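ESX-1 secretion-associated protein EspB (Mycobacterium marinum, PDB 7P0Z) is exported by the ESX-1 secretion system of mycobacteria and assembles into a seven-subunit, channel-like structure, consistent with a role in protein transport. Local coordinates at residues K194-H199 and K278-I283. Sequence-based numbering, arbitrary orientation.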
loop_
_atom_site.group_PDB
_atom_site.type_symbol
_atom_site.label_atom_id
_atom_site.label_comp_id
_atom_site.label_asym_id
_atom_site.label_seq_id
_atom_site.Cartn_x
_atom_site.Cartn_y
_atom_site.Cartn_z
ATOM N N LYS A 194 -22.767 12.014 18.870
ATOM C CA LYS A 194 -23.087 10.681 18.400
ATOM C C LYS A 194 -21.856 10.007 17.817
ATOM O O LYS A 194 -21.602 8.825 18.074
ATOM C CB LYS A 194 -24.198 10.783 17.365
ATOM C CG LYS A 194 -24.849 9.501 16.929
ATOM C CD LYS A 194 -24.098 8.885 15.808
ATOM C CE LYS A 194 -24.056 9.822 14.661
ATOM N NZ LYS A 194 -23.347 9.223 13.521
ATOM N N GLU A 195 -21.084 10.739 17.024
ATOM C CA GLU A 195 -19.874 10.170 16.453
ATOM C C GLU A 195 -18.897 9.760 17.533
ATOM O O GLU A 195 -18.281 8.694 17.462
ATOM C CB GLU A 195 -19.217 11.165 15.524
ATOM C CG GLU A 195 -19.968 11.332 14.280
ATOM C CD GLU A 195 -19.881 10.117 13.418
ATOM O OE1 GLU A 195 -18.824 9.458 13.431
ATOM O OE2 GLU A 195 -20.865 9.814 12.727
ATOM N N TRP A 196 -18.735 10.603 18.538
ATOM C CA TRP A 196 -17.831 10.262 19.617
ATOM C C TRP A 196 -18.310 9.033 20.372
ATOM O O TRP A 196 -17.506 8.186 20.765
ATOM C CB TRP A 196 -17.681 11.445 20.552
ATOM C CG TRP A 196 -16.715 11.196 21.605
ATOM C CD1 TRP A 196 -15.369 11.242 21.502
ATOM C CD2 TRP A 196 -17.005 10.827 22.939
ATOM N NE1 TRP A 196 -14.795 10.937 22.698
ATOM C CE2 TRP A 196 -15.782 10.676 23.602
ATOM C CE3 TRP A 196 -18.185 10.609 23.641
ATOM C CZ2 TRP A 196 -15.703 10.328 24.933
ATOM C CZ3 TRP A 196 -18.106 10.260 24.957
ATOM C CH2 TRP A 196 -16.872 10.118 25.594
ATOM N N ILE A 197 -19.612 8.924 20.594
ATOM C CA ILE A 197 -20.151 7.767 21.291
ATOM C C ILE A 197 -19.906 6.494 20.492
ATOM O O ILE A 197 -19.575 5.451 21.052
ATOM C CB ILE A 197 -21.645 7.981 21.591
ATOM C CG1 ILE A 197 -21.813 9.008 22.694
ATOM C CG2 ILE A 197 -22.317 6.689 21.985
ATOM C CD1 ILE A 197 -21.439 8.506 24.024
ATOM N N LEU A 198 -20.078 6.553 19.180
ATOM C CA LEU A 198 -19.820 5.371 18.371
ATOM C C LEU A 198 -18.350 4.989 18.404
ATOM O O LEU A 198 -18.011 3.805 18.467
ATOM C CB LEU A 198 -20.288 5.605 16.946
ATOM C CG LEU A 198 -21.802 5.525 16.850
ATOM C CD1 LEU A 198 -22.236 5.504 15.431
ATOM C CD2 LEU A 198 -22.292 4.297 17.552
ATOM N N HIS A 199 -17.464 5.975 18.382
ATOM C CA HIS A 199 -16.049 5.675 18.519
ATOM C C HIS A 199 -15.748 5.040 19.872
ATOM O O HIS A 199 -14.926 4.124 19.972
ATOM C CB HIS A 199 -15.230 6.941 18.311
ATOM C CG HIS A 199 -13.766 6.691 18.191
ATOM N ND1 HIS A 199 -12.915 6.739 19.270
ATOM C CD2 HIS A 199 -13.007 6.347 17.129
ATOM C CE1 HIS A 199 -11.691 6.451 18.876
ATOM N NE2 HIS A 199 -11.721 6.212 17.581
ATOM N N LYS A 278 -10.754 12.652 23.328
ATOM C CA LYS A 278 -11.655 13.404 24.164
ATOM C C LYS A 278 -12.886 13.781 23.355
ATOM O O LYS A 278 -12.822 13.906 22.134
ATOM C CB LYS A 278 -10.995 14.651 24.705
ATOM C CG LYS A 278 -10.602 15.623 23.667
ATOM C CD LYS A 278 -9.959 16.779 24.349
ATOM C CE LYS A 278 -10.960 17.468 25.237
ATOM N NZ LYS A 278 -10.401 18.628 25.950
ATOM N N PRO A 279 -14.029 13.924 24.010
ATOM C CA PRO A 279 -15.242 14.231 23.280
ATOM C C PRO A 279 -15.187 15.629 22.700
ATOM O O PRO A 279 -14.586 16.537 23.291
ATOM C CB PRO A 279 -16.336 14.103 24.352
ATOM C CG PRO A 279 -15.625 14.268 25.637
ATOM C CD PRO A 279 -14.274 13.710 25.439
ATOM N N PRO A 280 -15.796 15.850 21.544
ATOM C CA PRO A 280 -15.842 17.201 20.986
ATOM C C PRO A 280 -16.574 18.139 21.923
ATOM O O PRO A 280 -17.473 17.741 22.656
ATOM C CB PRO A 280 -16.603 17.018 19.676
ATOM C CG PRO A 280 -17.401 15.832 19.885
ATOM C CD PRO A 280 -16.631 14.919 20.780
ATOM N N ALA A 281 -16.148 19.387 21.922
ATOM C CA ALA A 281 -16.782 20.372 22.775
ATOM C C ALA A 281 -18.229 20.557 22.365
ATOM O O ALA A 281 -18.548 20.597 21.179
ATOM C CB ALA A 281 -16.040 21.691 22.687
ATOM N N ALA A 282 -19.105 20.638 23.350
ATOM C CA ALA A 282 -20.494 20.948 23.081
ATOM C C ALA A 282 -20.628 22.372 22.573
ATOM O O ALA A 282 -19.825 23.242 22.896
ATOM C CB ALA A 282 -21.330 20.774 24.340
ATOM N N ILE A 283 -21.649 22.610 21.765
ATOM C CA ILE A 283 -21.934 23.972 21.358
ATOM C C ILE A 283 -22.410 24.771 22.560
ATOM O O ILE A 283 -23.134 24.265 23.419
ATOM C CB ILE A 283 -22.955 23.996 20.213
ATOM C CG1 ILE A 283 -22.936 25.362 19.559
ATOM C CG2 ILE A 283 -24.335 23.639 20.690
ATOM C CD1 ILE A 283 -23.925 25.510 18.518
#
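The backbones of helix segment 194-199 and the extended segment 278-283 come closest at Trp196 and Pro279, whose CA atoms are 6.0 Å apart. This is a CH-pi contact of proline on tryptophan. It lays the proline-rich tail that follows helix 244-268 against helix 181-224 of the PPE domain. The Trp196 indole extends from the helix alongside Pro279, its CG placed opposite the backbone N (chi1 -176°). Pro279 CA sits over the five-membered ring of Trp196, 3.4 Å from its centroid and 13° off the normal. Pro279 CB covers the same indole at the ring fusion, 3.6 Å from Trp196 CE2. Pro279 CD reaches the six-membered ring, 3.7 Å from Trp196 CZ2. No hydrogen bond joins the two segments. The indole N-H is instead used by Pro277 O, just before the tail segment, which probably fixes the rotation of the ring. Pro279 also packs on Ala64 and Glu68 of helix 42-81, so the tail runs in contact with both helices. Pro280 comes in obliquely at the base of the tryptophan and also touches Gln192 and Gln193. Pro280 CD lies 3.6 Å from Trp196 CB.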